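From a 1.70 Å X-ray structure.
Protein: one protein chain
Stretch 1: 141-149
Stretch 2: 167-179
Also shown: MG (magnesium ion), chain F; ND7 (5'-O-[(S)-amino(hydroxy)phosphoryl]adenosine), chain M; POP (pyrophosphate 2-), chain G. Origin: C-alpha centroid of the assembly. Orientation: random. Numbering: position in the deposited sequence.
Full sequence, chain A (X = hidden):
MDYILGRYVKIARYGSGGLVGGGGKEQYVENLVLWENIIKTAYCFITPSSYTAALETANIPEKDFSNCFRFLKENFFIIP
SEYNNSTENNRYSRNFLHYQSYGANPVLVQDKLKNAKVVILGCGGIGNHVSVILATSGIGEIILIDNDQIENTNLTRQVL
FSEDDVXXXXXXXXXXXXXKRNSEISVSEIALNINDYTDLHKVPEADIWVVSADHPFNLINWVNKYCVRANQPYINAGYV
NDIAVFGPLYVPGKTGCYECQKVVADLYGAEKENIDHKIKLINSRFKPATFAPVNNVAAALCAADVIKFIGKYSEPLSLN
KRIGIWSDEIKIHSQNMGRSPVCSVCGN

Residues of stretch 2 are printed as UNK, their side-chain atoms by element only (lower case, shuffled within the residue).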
# COMPACT_ATOMS: atom_id res chain seq x y z
N GLU A 141 10.64 -12.17 -0.75
CA GLU A 141 11.60 -12.12 0.35
C GLU A 141 11.26 -10.98 1.30
O GLU A 141 11.21 -9.84 0.90
CB GLU A 141 13.04 -11.96 -0.13
CG GLU A 141 14.03 -12.34 0.94
CD GLU A 141 15.50 -12.29 0.55
OE1 GLU A 141 15.79 -12.20 -0.68
OE2 GLU A 141 16.34 -12.34 1.47
N ILE A 142 11.05 -11.34 2.57
CA ILE A 142 10.72 -10.42 3.61
C ILE A 142 11.77 -10.53 4.73
O ILE A 142 12.08 -11.63 5.24
CB ILE A 142 9.29 -10.67 4.15
CG1 ILE A 142 8.24 -10.58 3.03
CG2 ILE A 142 9.02 -9.73 5.30
CD1 ILE A 142 6.82 -10.80 3.52
N ILE A 143 12.34 -9.37 5.12
CA ILE A 143 13.35 -9.27 6.18
C ILE A 143 12.71 -8.52 7.34
O ILE A 143 12.28 -7.39 7.16
CB ILE A 143 14.62 -8.54 5.73
CG1 ILE A 143 15.10 -8.98 4.35
CG2 ILE A 143 15.70 -8.65 6.81
CD1 ILE A 143 15.38 -10.42 4.22
N LEU A 144 12.61 -9.19 8.49
CA LEU A 144 12.01 -8.64 9.67
C LEU A 144 13.08 -8.14 10.65
O LEU A 144 13.96 -8.90 11.06
CB LEU A 144 11.16 -9.72 10.34
CG LEU A 144 10.16 -10.43 9.44
CD1 LEU A 144 9.66 -11.66 10.14
CD2 LEU A 144 9.03 -9.48 9.06
N ILE A 145 12.95 -6.89 11.06
CA ILE A 145 13.91 -6.24 11.99
C ILE A 145 13.17 -5.70 13.21
O ILE A 145 12.30 -4.81 13.11
CB ILE A 145 14.67 -5.12 11.26
CG1 ILE A 145 15.14 -5.63 9.89
CG2 ILE A 145 15.82 -4.58 12.12
CD1 ILE A 145 16.02 -4.63 9.12
N ASP A 146 13.59 -6.19 14.37
CA ASP A 146 13.09 -5.72 15.65
C ASP A 146 13.99 -6.34 16.71
O ASP A 146 14.69 -7.32 16.42
CB ASP A 146 11.62 -6.11 15.87
CG ASP A 146 10.82 -5.13 16.74
OD1 ASP A 146 11.28 -4.79 17.87
OD2 ASP A 146 9.76 -4.66 16.27
N ASN A 147 13.90 -5.83 17.93
CA ASN A 147 14.62 -6.43 19.03
C ASN A 147 13.70 -6.59 20.24
O ASN A 147 14.18 -6.94 21.30
CB ASN A 147 15.80 -5.56 19.45
CG ASN A 147 16.77 -6.32 20.32
OD1 ASN A 147 17.07 -7.48 20.02
ND2 ASN A 147 17.25 -5.68 21.38
N ASP A 148 12.38 -6.42 20.06
CA ASP A 148 11.46 -6.48 21.18
C ASP A 148 10.85 -7.88 21.39
O ASP A 148 10.76 -8.72 20.51
CB ASP A 148 10.34 -5.46 20.97
CG ASP A 148 9.59 -5.06 22.22
OD1 ASP A 148 10.11 -5.27 23.36
OD2 ASP A 148 8.48 -4.49 22.06
N GLN A 149 10.34 -8.05 22.60
CA GLN A 149 9.57 -9.22 23.01
C GLN A 149 8.07 -8.87 23.02
O GLN A 149 7.69 -7.72 23.34
CB GLN A 149 9.98 -9.67 24.41
CG GLN A 149 11.39 -10.26 24.44
CD GLN A 149 12.43 -9.23 24.11
OE1 GLN A 149 12.44 -8.14 24.67
NE2 GLN A 149 13.32 -9.55 23.17
N UNK A 167 6.18 -13.03 25.62
CA UNK A 167 7.55 -13.25 26.08
C UNK A 167 8.49 -13.67 24.96
O UNK A 167 9.73 -13.55 25.09
N UNK A 168 7.95 -14.15 23.83
CA UNK A 168 8.77 -14.58 22.70
C UNK A 168 9.18 -13.35 21.89
O UNK A 168 8.64 -12.25 22.09
c UNK A 168 7.65 -19.15 21.19
c UNK A 168 8.00 -15.54 21.79
c UNK A 168 7.00 -17.80 21.36
n UNK A 168 7.22 -20.09 22.24
c UNK A 168 7.70 -16.92 22.37
N UNK A 169 10.14 -13.54 20.99
CA UNK A 169 10.65 -12.43 20.18
C UNK A 169 9.63 -12.15 19.07
O UNK A 169 9.04 -13.08 18.49
c UNK A 169 12.05 -12.74 19.66
o UNK A 169 12.86 -12.06 21.83
n UNK A 169 14.37 -12.40 20.22
c UNK A 169 13.13 -12.38 20.67
N UNK A 170 9.41 -10.87 18.75
CA UNK A 170 8.49 -10.52 17.67
C UNK A 170 8.93 -11.08 16.31
O UNK A 170 8.09 -11.62 15.55
n UNK A 170 6.03 -5.14 19.70
c UNK A 170 7.64 -8.45 18.82
c UNK A 170 8.31 -9.00 17.60
c UNK A 170 6.56 -6.51 19.91
c UNK A 170 7.18 -7.03 18.64
N UNK A 171 10.22 -10.95 15.97
CA UNK A 171 10.64 -11.39 14.64
C UNK A 171 10.36 -12.89 14.48
O UNK A 171 10.00 -13.32 13.40
o UNK A 171 12.94 -11.67 15.24
c UNK A 171 12.09 -11.00 14.32
c UNK A 171 12.31 -9.50 14.41
N UNK A 172 10.56 -13.68 15.54
CA UNK A 172 10.47 -15.12 15.41
C UNK A 172 9.00 -15.55 15.25
O UNK A 172 8.69 -16.40 14.46
o UNK A 172 11.03 -18.00 18.77
o UNK A 172 11.14 -16.09 19.94
c UNK A 172 10.18 -16.07 17.73
c UNK A 172 11.13 -15.82 16.60
c UNK A 172 10.82 -16.77 18.91
N UNK A 173 8.07 -14.87 15.94
CA UNK A 173 6.69 -15.21 15.79
C UNK A 173 6.11 -14.70 14.46
O UNK A 173 5.38 -15.43 13.82
c UNK A 173 5.89 -14.72 17.00
c UNK A 173 6.49 -15.32 18.26
c UNK A 173 4.42 -15.05 16.86
N UNK A 174 6.45 -13.48 14.06
CA UNK A 174 6.02 -13.03 12.72
C UNK A 174 6.50 -14.04 11.67
O UNK A 174 5.71 -14.48 10.82
c UNK A 174 6.08 -11.28 10.95
c UNK A 174 5.91 -9.18 13.04
c UNK A 174 5.85 -10.63 13.40
c UNK A 174 6.46 -11.60 12.39
N UNK A 175 7.78 -14.44 11.72
CA UNK A 175 8.30 -15.35 10.72
C UNK A 175 7.47 -16.64 10.71
O UNK A 175 7.10 -17.15 9.66
n UNK A 175 13.55 -18.44 9.35
c UNK A 175 9.78 -15.68 10.94
c UNK A 175 11.75 -16.94 10.05
c UNK A 175 12.23 -17.90 8.98
c UNK A 175 10.28 -16.77 10.01
N UNK A 176 7.20 -17.20 11.90
CA UNK A 176 6.46 -18.49 11.97
C UNK A 176 5.08 -18.31 11.31
O UNK A 176 4.65 -19.11 10.52
c UNK A 176 5.13 -20.34 15.15
n UNK A 176 4.83 -19.06 17.71
n UNK A 176 4.00 -19.53 15.60
c UNK A 176 6.35 -18.94 13.43
c UNK A 176 3.87 -18.98 16.80
n UNK A 176 2.76 -18.32 17.10
c UNK A 176 5.44 -20.14 13.68
N UNK A 177 4.42 -17.20 11.63
CA UNK A 177 3.04 -16.98 11.20
C UNK A 177 2.96 -16.65 9.70
O UNK A 177 2.00 -17.00 9.06
c UNK A 177 2.21 -16.47 13.52
c UNK A 177 1.31 -17.70 13.62
o UNK A 177 0.26 -17.77 12.92
c UNK A 177 2.42 -15.93 12.12
o UNK A 177 1.70 -18.62 14.41
N UNK A 178 3.99 -15.98 9.15
CA UNK A 178 4.03 -15.64 7.76
C UNK A 178 4.20 -16.94 6.97
O UNK A 178 3.55 -17.14 5.97
c UNK A 178 5.18 -14.67 7.45
c UNK A 178 6.13 -12.36 7.33
c UNK A 178 3.67 -12.65 7.62
c UNK A 178 5.04 -13.22 7.94
N UNK A 179 5.10 -17.82 7.42
CA UNK A 179 5.37 -19.05 6.69
C UNK A 179 4.21 -20.04 6.85
O UNK A 179 3.98 -20.89 5.98
c UNK A 179 9.22 -19.46 7.25
c UNK A 179 7.93 -18.84 6.71
c UNK A 179 6.70 -19.64 7.13
c UNK A 179 8.04 -18.72 5.19
MG MG F . 7.03 -3.68 23.32
O1A ND7 M . 4.87 0.42 18.97
PA ND7 M . 4.40 -0.09 17.64
O2A ND7 M . 3.13 -0.94 17.62
N3A ND7 M . 4.16 1.31 16.72
O5' ND7 M . 5.49 -0.96 16.88
C5' ND7 M . 6.81 -0.34 16.74
C4' ND7 M . 7.79 -1.53 16.55
C3' ND7 M . 7.97 -2.25 17.93
O3' ND7 M . 7.82 -3.61 17.85
C2' ND7 M . 9.39 -1.69 18.38
O2' ND7 M . 10.14 -2.73 19.13
C1' ND7 M . 10.04 -1.44 17.23
O4' ND7 M . 8.91 -1.02 16.16
N9 ND7 M . 10.97 -0.35 17.23
C4 ND7 M . 12.26 -0.40 16.79
C5 ND7 M . 12.78 0.83 16.93
N7 ND7 M . 11.83 1.64 17.45
C8 ND7 M . 10.74 0.92 17.61
N3 ND7 M . 12.99 -1.42 16.28
C2 ND7 M . 14.22 -1.19 15.92
N1 ND7 M . 14.77 0.01 16.07
C6 ND7 M . 14.10 1.02 16.55
N6 ND7 M . 14.72 2.33 16.71
P1 POP G . 3.54 -0.35 22.60
O1 POP G . 2.02 -0.33 22.62
O2 POP G . 4.15 0.86 21.91
O3 POP G . 4.22 -0.67 23.93
O POP G . 3.79 -1.62 21.65
P2 POP G . 5.23 -2.09 21.04
O4 POP G . 4.95 -2.58 19.65
O5 POP G . 6.18 -0.93 21.08
O6 POP G . 5.67 -3.24 21.82
O HOH W 1 14.50 -10.02 17.02
O HOH W 2 11.92 -9.18 17.82
O HOH W 3 8.35 -4.12 24.83
O HOH W 4 6.25 -5.57 23.45
O HOH W 5 5.71 -2.89 24.70
O HOH W 6 7.91 -1.70 23.03

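Position 167 has no side-chain atoms, and its carbonyl O lies 3.7 Å from CG of Q149. Its backbone angles would jam a CB against the preceding carbonyl, which calls for glycine: G167.

Position 168 carries four carbons in a row ending in nitrogen. None nears stretch 1; only the backbone comes close, its O lying 3.3 Å from CA of Q149 in a CA-H...O contact. This is K168. The CA-to-CB bond points away from stretch 1, and the exposed setting suits a charged end.

At 169 there are two carbons, the second bearing one oxygen and one nitrogen. The oxygen accepts a hydrogen bond from Q149. This is N169, just before the helix; its OD1 lies 2.9 Å from NE2 of Q149, where the two backbones form a single bridge.

Position 170 again has four carbons in a row and a terminal nitrogen, which nears the carboxylate of D148: K170. Its chi2 to chi4 are all t, and NZ donates to O6 of POP at 2.9 Å and to O3' of ND7 at 3.0 Å. A weak hydrogen bond from NZ to OD2 of D148, 3.5 Å, belongs to a salt bridge. A long cationic chain suits a buried site with a carboxylate and pyrophosphate near its end.

Position 171 has one carbon carrying an oxygen and a carbon, the latter packing on L144 and D146: T171. Its CG2 lies 3.8 Å from CB of D146 and 4.2 Å from CB of L144, while OG1 accepts a hydrogen bond from water 1, 2.9 Å away. The small forked side chain thus serves an apolar and a polar need at once.

Position 172 shows three carbons, the third with two oxygens, and no contact with stretch 1: E172. Its OE1 accepts from N of N169 at 2.9 Å.

Position 173 has one carbon bearing two others, out of contact with stretch 1: V173, compact and apolar for a buried place. Position 174 has four carbons forked at the first, one arm two carbons long, against L144. This is I174, apolar and buried, its CG2 3.7 Å from CD1 of L144.

At 175, four carbons end in nitrogen, the first bordering L144: K175. Its CB lies 4.1 Å from CD1 of L144, and its end leads away, fitting a partly exposed position. Position 176, three carbons, a nitrogen, then a carbon with two nitrogens, touches nothing there: R176. Position 177, also out of reach, has three carbons ending in two oxygens: E177. Their opposite charges form a salt bridge, NE of R176 to OE2 of E177, 2.7 Å.

Position 178 has four carbons forked at the second, touching I142 and L144: L178, apolar and buried. Its CD1 lies 4.2 Å from CD1 of I142. Position 179 has the same fork but is out of reach: L179, partly exposed.

The helix runs roughly antiparallel to the strand. L144 packs on I174 and L178, and I142 on L178. N of K170 donates to O of D148 at 3.1 Å; OD2 of D148 binds the magnesium.

Stretch 2 (167-179) GKNKTEVIKRELL
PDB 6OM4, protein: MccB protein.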